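Local coordinates for protein formate dehydrogenase (Staphylococcus aureus, PDB 6TTB) that probably oxidises formate to carbon dioxide while reducing the NAD cofactor that it binds, at residues 57-68 / 337-348. Residues are numbered along the deposited sequence; the frame is centred on the assembly and turned at random.
Sequences IGLKTFLEERGH and EDGVKDILERFF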
ATOM      1  N   ILE A  57       9.692  27.107   5.744  1.00 21.03           N
ATOM      2  CA  ILE A  57       9.346  26.694   7.093  1.00 24.55           C
ATOM      3  C   ILE A  57       9.323  27.850   8.089  1.00 27.85           C
ATOM      4  O   ILE A  57       9.467  27.619   9.290  1.00 33.89           O
ATOM      5  CB  ILE A  57      10.218  25.517   7.534  1.00 28.21           C
ATOM      6  CG1 ILE A  57       9.357  24.390   8.079  1.00 30.37           C
ATOM      7  CG2 ILE A  57      11.443  25.873   8.385  1.00 19.90           C
ATOM      8  CD1 ILE A  57       9.038  23.370   7.020  1.00 35.35           C
ATOM      9  N   GLY A  58       9.003  29.069   7.604  1.00 25.11           N
ATOM     10  CA  GLY A  58       8.637  30.160   8.495  1.00 23.43           C
ATOM     11  C   GLY A  58       9.842  30.914   9.070  1.00 27.52           C
ATOM     12  O   GLY A  58       9.654  31.856   9.812  1.00 32.42           O
ATOM     13  N   LEU A  59      11.061  30.609   8.600  1.00 26.16           N
ATOM     14  CA  LEU A  59      12.256  31.104   9.280  1.00 26.76           C
ATOM     15  C   LEU A  59      12.590  32.558   8.892  1.00 27.56           C
ATOM     16  O   LEU A  59      13.250  33.269   9.647  1.00 25.06           O
ATOM     17  CB  LEU A  59      13.452  30.158   9.043  1.00 25.61           C
ATOM     18  CG  LEU A  59      13.369  28.771   9.717  1.00 21.21           C
ATOM     19  CD1 LEU A  59      14.282  27.777   9.052  1.00 15.17           C
ATOM     20  CD2 LEU A  59      13.658  28.837  11.196  1.00 20.01           C
ATOM     21  N   LYS A  60      12.147  33.004   7.726  1.00 29.11           N
ATOM     22  CA  LYS A  60      12.566  34.299   7.212  1.00 23.74           C
ATOM     23  C   LYS A  60      12.203  35.366   8.199  1.00 24.38           C
ATOM     24  O   LYS A  60      13.073  36.062   8.663  1.00 31.22           O
ATOM     25  CB  LYS A  60      11.783  34.630   5.954  1.00 29.06           C
ATOM     26  CG  LYS A  60      12.247  35.818   5.109  1.00 24.95           C
ATOM     27  CD  LYS A  60      11.674  35.465   3.743  1.00 38.41           C
ATOM     28  CE  LYS A  60      11.214  33.977   3.731  1.00 33.34           C
ATOM     29  NZ  LYS A  60      11.086  33.396   2.364  1.00 27.44           N
ATOM     30  N   THR A  61      10.898  35.524   8.457  1.00 25.88           N
ATOM     31  CA  THR A  61      10.385  36.398   9.493  1.00 25.70           C
ATOM     32  C   THR A  61      10.882  35.965  10.867  1.00 25.61           C
ATOM     33  O   THR A  61      11.421  36.776  11.604  1.00 27.23           O
ATOM     34  CB  THR A  61       8.853  36.490   9.452  1.00 33.59           C
ATOM     35  OG1 THR A  61       8.438  35.773   8.301  1.00 41.63           O
ATOM     36  CG2 THR A  61       8.324  37.910   9.306  1.00 42.68           C
ATOM     37  N   PHE A  62      10.763  34.680  11.200  1.00 26.97           N
ATOM     38  CA  PHE A  62      11.158  34.232  12.527  1.00 21.90           C
ATOM     39  C   PHE A  62      12.583  34.656  12.812  1.00 21.92           C
ATOM     40  O   PHE A  62      12.896  35.040  13.925  1.00 22.54           O
ATOM     41  CB  PHE A  62      11.078  32.723  12.644  1.00 25.47           C
ATOM     42  CG  PHE A  62      11.620  32.207  13.948  1.00 28.07           C
ATOM     43  CD1 PHE A  62      12.972  31.990  14.118  1.00 28.91           C
ATOM     44  CD2 PHE A  62      10.781  31.966  15.013  1.00 27.27           C
ATOM     45  CE1 PHE A  62      13.484  31.547  15.332  1.00 33.46           C
ATOM     46  CE2 PHE A  62      11.286  31.497  16.207  1.00 30.74           C
ATOM     47  CZ  PHE A  62      12.644  31.310  16.374  1.00 30.98           C
ATOM     48  N   LEU A  63      13.457  34.539  11.808  1.00 25.44           N
ATOM     49  CA  LEU A  63      14.871  34.881  11.970  1.00 34.09           C
ATOM     50  C   LEU A  63      15.085  36.381  11.814  1.00 35.89           C
ATOM     51  O   LEU A  63      15.699  36.997  12.657  1.00 45.38           O
ATOM     52  CB  LEU A  63      15.714  34.111  10.945  1.00 33.82           C
ATOM     53  CG  LEU A  63      15.970  32.649  11.304  1.00 28.49           C
ATOM     54  CD1 LEU A  63      16.839  31.969  10.267  1.00 25.52           C
ATOM     55  CD2 LEU A  63      16.579  32.545  12.676  1.00 27.33           C
ATOM     56  N   GLU A  64      14.641  36.938  10.688  1.00 41.09           N
ATOM     57  CA  GLU A  64      14.820  38.355  10.399  1.00 48.78           C
ATOM     58  C   GLU A  64      14.043  39.213  11.407  1.00 41.36           C
ATOM     59  O   GLU A  64      14.064  40.421  11.333  1.00 49.90           O
ATOM     60  CB  GLU A  64      14.412  38.672   8.948  1.00 59.50           C
ATOM     61  CG  GLU A  64      15.420  38.189   7.885  1.00 58.21           C
ATOM     62  CD  GLU A  64      14.961  38.260   6.414  1.00 59.76           C
ATOM     63  OE1 GLU A  64      14.627  39.387   5.920  1.00 42.69           O
ATOM     64  OE2 GLU A  64      14.935  37.199   5.758  1.00 75.26           O
ATOM     65  N   GLU A  65      13.390  38.583  12.364  1.00 38.60           N
ATOM     66  CA  GLU A  65      12.640  39.304  13.372  1.00 38.91           C
ATOM     67  C   GLU A  65      13.454  39.384  14.635  1.00 34.58           C
ATOM     68  O   GLU A  65      12.999  39.941  15.611  1.00 40.58           O
ATOM     69  CB  GLU A  65      11.434  38.486  13.807  1.00 43.56           C
ATOM     70  CG  GLU A  65      10.266  39.324  14.269  1.00 48.50           C
ATOM     71  CD  GLU A  65       8.942  38.769  13.746  1.00 58.04           C
ATOM     72  OE1 GLU A  65       8.288  38.006  14.489  1.00 61.64           O
ATOM     73  OE2 GLU A  65       8.618  39.019  12.549  1.00 55.98           O
ATOM     74  N   ARG A  66      14.588  38.708  14.638  1.00 29.96           N
ATOM     75  CA  ARG A  66      15.367  38.494  15.834  1.00 27.36           C
ATOM     76  C   ARG A  66      16.777  38.993  15.594  1.00 35.03           C
ATOM     77  O   ARG A  66      17.640  38.795  16.423  1.00 36.13           O
ATOM     78  CB  ARG A  66      15.415  37.018  16.159  1.00 22.57           C
ATOM     79  CG  ARG A  66      14.061  36.403  16.438  1.00 24.17           C
ATOM     80  CD  ARG A  66      14.265  35.490  17.657  1.00 27.60           C
ATOM     81  NE  ARG A  66      13.158  34.657  18.123  1.00 33.33           N
ATOM     82  CZ  ARG A  66      11.944  34.485  17.526  1.00 32.64           C
ATOM     83  NH1 ARG A  66      11.689  34.963  16.316  1.00 33.26           N
ATOM     84  NH2 ARG A  66      11.042  33.727  18.117  1.00 26.99           N
ATOM     85  N   GLY A  67      16.979  39.680  14.459  1.00 38.90           N
ATOM     86  CA  GLY A  67      18.221  40.389  14.237  1.00 33.64           C
ATOM     87  C   GLY A  67      19.180  39.606  13.361  1.00 35.49           C
ATOM     88  O   GLY A  67      20.257  40.111  13.057  1.00 35.16           O
ATOM     89  N   HIS A  68      18.749  38.430  12.872  1.00 32.95           N
ATOM     90  CA  HIS A  68      19.710  37.489  12.321  1.00 30.06           C
ATOM     91  C   HIS A  68      19.680  37.572  10.807  1.00 33.01           C
ATOM     92  O   HIS A  68      18.734  38.109  10.241  1.00 43.05           O
ATOM     93  CB  HIS A  68      19.421  36.087  12.824  1.00 29.82           C
ATOM     94  CG  HIS A  68      19.529  35.944  14.301  1.00 36.80           C
ATOM     95  ND1 HIS A  68      20.722  36.190  14.997  1.00 47.23           N
ATOM     96  CD2 HIS A  68      18.628  35.528  15.228  1.00 33.50           C
ATOM     97  CE1 HIS A  68      20.511  36.000  16.302  1.00 38.25           C
ATOM     98  NE2 HIS A  68      19.250  35.546  16.459  1.00 32.51           N
ATOM     99  N   GLU A 337       8.905  22.320  11.174  1.00 14.57           N
ATOM    100  CA  GLU A 337       8.927  23.750  11.336  1.00 15.23           C
ATOM    101  C   GLU A 337       8.998  24.088  12.822  1.00 18.83           C
ATOM    102  O   GLU A 337       9.878  24.828  13.232  1.00 21.99           O
ATOM    103  CB  GLU A 337       7.753  24.385  10.650  1.00 17.39           C
ATOM    104  CG  GLU A 337       7.461  25.802  11.141  1.00 22.13           C
ATOM    105  CD  GLU A 337       6.487  26.705  10.317  1.00 23.71           C
ATOM    106  OE1 GLU A 337       6.181  26.401   9.130  1.00 21.45           O
ATOM    107  OE2 GLU A 337       6.030  27.737  10.871  1.00 30.49           O
ATOM    108  N   ASP A 338       8.129  23.491  13.642  1.00 20.48           N
ATOM    109  CA  ASP A 338       8.047  23.887  15.055  1.00 23.74           C
ATOM    110  C   ASP A 338       9.310  23.485  15.833  1.00 29.55           C
ATOM    111  O   ASP A 338       9.736  24.235  16.730  1.00 36.45           O
ATOM    112  CB  ASP A 338       6.754  23.440  15.711  1.00 21.81           C
ATOM    113  CG  ASP A 338       5.582  24.272  15.181  1.00 31.94           C
ATOM    114  OD1 ASP A 338       5.828  25.499  14.802  1.00 25.87           O
ATOM    115  OD2 ASP A 338       4.408  23.719  15.134  1.00 34.54           O
ATOM    116  N   GLY A 339       9.902  22.315  15.486  1.00 20.22           N
ATOM    117  CA  GLY A 339      11.127  21.880  16.088  1.00 19.98           C
ATOM    118  C   GLY A 339      12.300  22.790  15.708  1.00 24.85           C
ATOM    119  O   GLY A 339      13.026  23.301  16.581  1.00 25.74           O
ATOM    120  N   VAL A 340      12.496  23.004  14.398  1.00 23.20           N
ATOM    121  CA  VAL A 340      13.625  23.811  13.990  1.00 23.21           C
ATOM    122  C   VAL A 340      13.537  25.128  14.747  1.00 27.13           C
ATOM    123  O   VAL A 340      14.549  25.662  15.178  1.00 29.41           O
ATOM    124  CB  VAL A 340      13.690  24.008  12.462  1.00 21.91           C
ATOM    125  CG1 VAL A 340      14.444  25.265  12.057  1.00 22.05           C
ATOM    126  CG2 VAL A 340      14.329  22.828  11.789  1.00 22.45           C
ATOM    127  N   LYS A 341      12.303  25.636  14.898  1.00 34.81           N
ATOM    128  CA  LYS A 341      12.079  26.933  15.520  1.00 37.53           C
ATOM    129  C   LYS A 341      12.485  26.856  16.981  1.00 30.29           C
ATOM    130  O   LYS A 341      13.261  27.684  17.439  1.00 29.42           O
ATOM    131  CB  LYS A 341      10.641  27.455  15.333  1.00 34.90           C
ATOM    132  CG  LYS A 341      10.280  27.970  13.945  1.00 29.62           C
ATOM    133  CD  LYS A 341       9.303  29.124  13.980  1.00 32.14           C
ATOM    134  CE  LYS A 341       8.070  28.908  13.105  1.00 34.03           C
ATOM    135  NZ  LYS A 341       8.059  29.751  11.871  1.00 34.69           N
ATOM    136  N   ASP A 342      11.980  25.846  17.684  1.00 29.70           N
ATOM    137  CA  ASP A 342      12.297  25.702  19.107  1.00 34.20           C
ATOM    138  C   ASP A 342      13.817  25.593  19.324  1.00 34.66           C
ATOM    139  O   ASP A 342      14.403  26.231  20.229  1.00 34.95           O
ATOM    140  CB  ASP A 342      11.533  24.559  19.770  1.00 31.92           C
ATOM    141  CG  ASP A 342      11.716  24.572  21.274  1.00 45.59           C
ATOM    142  OD1 ASP A 342      11.016  25.420  21.973  1.00 38.14           O
ATOM    143  OD2 ASP A 342      12.577  23.762  21.772  1.00 50.66           O
ATOM    144  N   ILE A 343      14.464  24.781  18.493  1.00 31.68           N
ATOM    145  CA  ILE A 343      15.904  24.598  18.587  1.00 31.91           C
ATOM    146  C   ILE A 343      16.591  25.957  18.531  1.00 32.68           C
ATOM    147  O   ILE A 343      17.332  26.307  19.449  1.00 36.34           O
ATOM    148  CB  ILE A 343      16.374  23.664  17.460  1.00 35.06           C
ATOM    149  CG1 ILE A 343      16.307  22.194  17.889  1.00 39.94           C
ATOM    150  CG2 ILE A 343      17.741  24.058  16.937  1.00 28.98           C
ATOM    151  CD1 ILE A 343      15.903  21.250  16.763  1.00 40.18           C
ATOM    152  N   LEU A 344      16.374  26.686  17.415  1.00 31.56           N
ATOM    153  CA  LEU A 344      16.996  27.985  17.182  1.00 26.03           C
ATOM    154  C   LEU A 344      16.761  28.924  18.375  1.00 30.01           C
ATOM    155  O   LEU A 344      17.615  29.738  18.702  1.00 32.65           O
ATOM    156  CB  LEU A 344      16.418  28.591  15.921  1.00 20.56           C
ATOM    157  CG  LEU A 344      16.670  27.822  14.633  1.00 21.96           C
ATOM    158  CD1 LEU A 344      16.025  28.544  13.460  1.00 22.91           C
ATOM    159  CD2 LEU A 344      18.139  27.659  14.370  1.00 19.11           C
ATOM    160  N   GLU A 345      15.587  28.822  19.007  1.00 27.75           N
ATOM    161  CA  GLU A 345      15.266  29.634  20.169  1.00 29.18           C
ATOM    162  C   GLU A 345      16.243  29.270  21.316  1.00 32.11           C
ATOM    163  O   GLU A 345      17.093  30.086  21.719  1.00 33.38           O
ATOM    164  CB  GLU A 345      13.771  29.481  20.478  1.00 28.47           C
ATOM    165  CG  GLU A 345      13.176  30.649  21.216  1.00 40.62           C
ATOM    166  CD  GLU A 345      13.307  31.972  20.494  1.00 47.97           C
ATOM    167  OE1 GLU A 345      12.418  32.273  19.706  1.00 58.39           O
ATOM    168  OE2 GLU A 345      14.323  32.690  20.709  1.00 57.26           O
ATOM    169  N   ARG A 346      16.213  28.001  21.746  1.00 28.41           N
ATOM    170  CA  ARG A 346      17.154  27.543  22.759  1.00 33.35           C
ATOM    171  C   ARG A 346      18.605  27.902  22.373  1.00 37.58           C
ATOM    172  O   ARG A 346      19.348  28.466  23.162  1.00 36.42           O
ATOM    173  CB  ARG A 346      17.013  26.039  22.963  1.00 33.73           C
ATOM    174  CG  ARG A 346      15.598  25.601  23.266  1.00 27.77           C
ATOM    175  CD  ARG A 346      15.621  24.215  23.873  1.00 22.83           C
ATOM    176  NE  ARG A 346      14.257  23.675  23.951  1.00 23.09           N
ATOM    177  CZ  ARG A 346      13.852  22.826  24.884  1.00 22.72           C
ATOM    178  NH1 ARG A 346      14.716  22.339  25.768  1.00 23.10           N
ATOM    179  NH2 ARG A 346      12.615  22.396  24.880  1.00 21.47           N
ATOM    180  N   PHE A 347      19.011  27.566  21.150  1.00 38.76           N
ATOM    181  CA  PHE A 347      20.349  27.906  20.707  1.00 34.69           C
ATOM    182  C   PHE A 347      20.668  29.355  21.051  1.00 35.07           C
ATOM    183  O   PHE A 347      21.693  29.619  21.656  1.00 49.98           O
ATOM    184  CB  PHE A 347      20.502  27.660  19.208  1.00 33.82           C
ATOM    185  CG  PHE A 347      21.890  27.913  18.688  1.00 24.58           C
ATOM    186  CD1 PHE A 347      22.967  27.257  19.228  1.00 23.49           C
ATOM    187  CD2 PHE A 347      22.126  28.903  17.756  1.00 28.26           C
ATOM    188  CE1 PHE A 347      24.247  27.532  18.812  1.00 22.85           C
ATOM    189  CE2 PHE A 347      23.414  29.230  17.379  1.00 25.83           C
ATOM    190  CZ  PHE A 347      24.466  28.540  17.913  1.00 26.76           C
ATOM    191  N   PHE A 348      19.791  30.289  20.649  1.00 31.07           N
ATOM    192  CA  PHE A 348      20.134  31.690  20.666  1.00 24.08           C
ATOM    193  C   PHE A 348      20.180  32.163  22.086  1.00 34.15           C
ATOM    194  O   PHE A 348      20.653  33.264  22.330  1.00 45.36           O
ATOM    195  CB  PHE A 348      19.088  32.584  20.030  1.00 21.13           C
ATOM    196  CG  PHE A 348      18.957  32.418  18.557  1.00 21.41           C
ATOM    197  CD1 PHE A 348      20.089  32.271  17.758  1.00 21.15           C
ATOM    198  CD2 PHE A 348      17.708  32.347  17.953  1.00 19.04           C
ATOM    199  CE1 PHE A 348      19.972  32.072  16.374  1.00 21.86           C
ATOM    200  CE2 PHE A 348      17.594  32.221  16.556  1.00 20.66           C
ATOM    201  CZ  PHE A 348      18.724  32.070  15.767  1.00 18.51           C
TER
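Phe62 of helix 59-64 fits as a knob into a hole formed by Lys341, Leu344, Glu345 and Phe348 of helix 337-348. The two helices run nearly parallel, 13° apart, and the axes of these segments approach to 11.6 Å. They pack side by side on one face of the five-stranded parallel sheet that includes strands 69-73 and 113-116. This is probably the catalytic domain, as in D-2-hydroxyacid dehydrogenases. Helix 330-348 lies near the C-terminal end of the chain and returns to this N-terminal part of the fold.

Apolar contacts line the sheet side. Leu59 and Leu63 both reach CD1 of Leu344 with their CD2 atoms, and Leu59 also crosses Val340 at about a right angle. Phe70 and Ile115 of the sheet lie beneath them.

Two aromatic arrangements follow. With CG anti to the backbone N (chi1 174°), the Phe62 ring is carried toward helix 337-348, where Lys341 CG lies over one face, offset toward the rim. His68 and Phe348 form an offset stack, planes at 24°, with His68 NE2 over the centre of the Phe348 ring. Leu63 CD2 meets the edge of that ring, 3.8 Å from Phe348 CZ.

Charge closes the outer side. Lys341 NZ bridges to Glu337 OE2 within its own helix. Arg66 NH1 stands over the centre of the Phe62 ring, on the face opposite Lys341. The guanidinium grips Glu345 side-on: Arg66 NE and NH2 both bond to Glu345 OE1, at 3.0 and 2.6 Å.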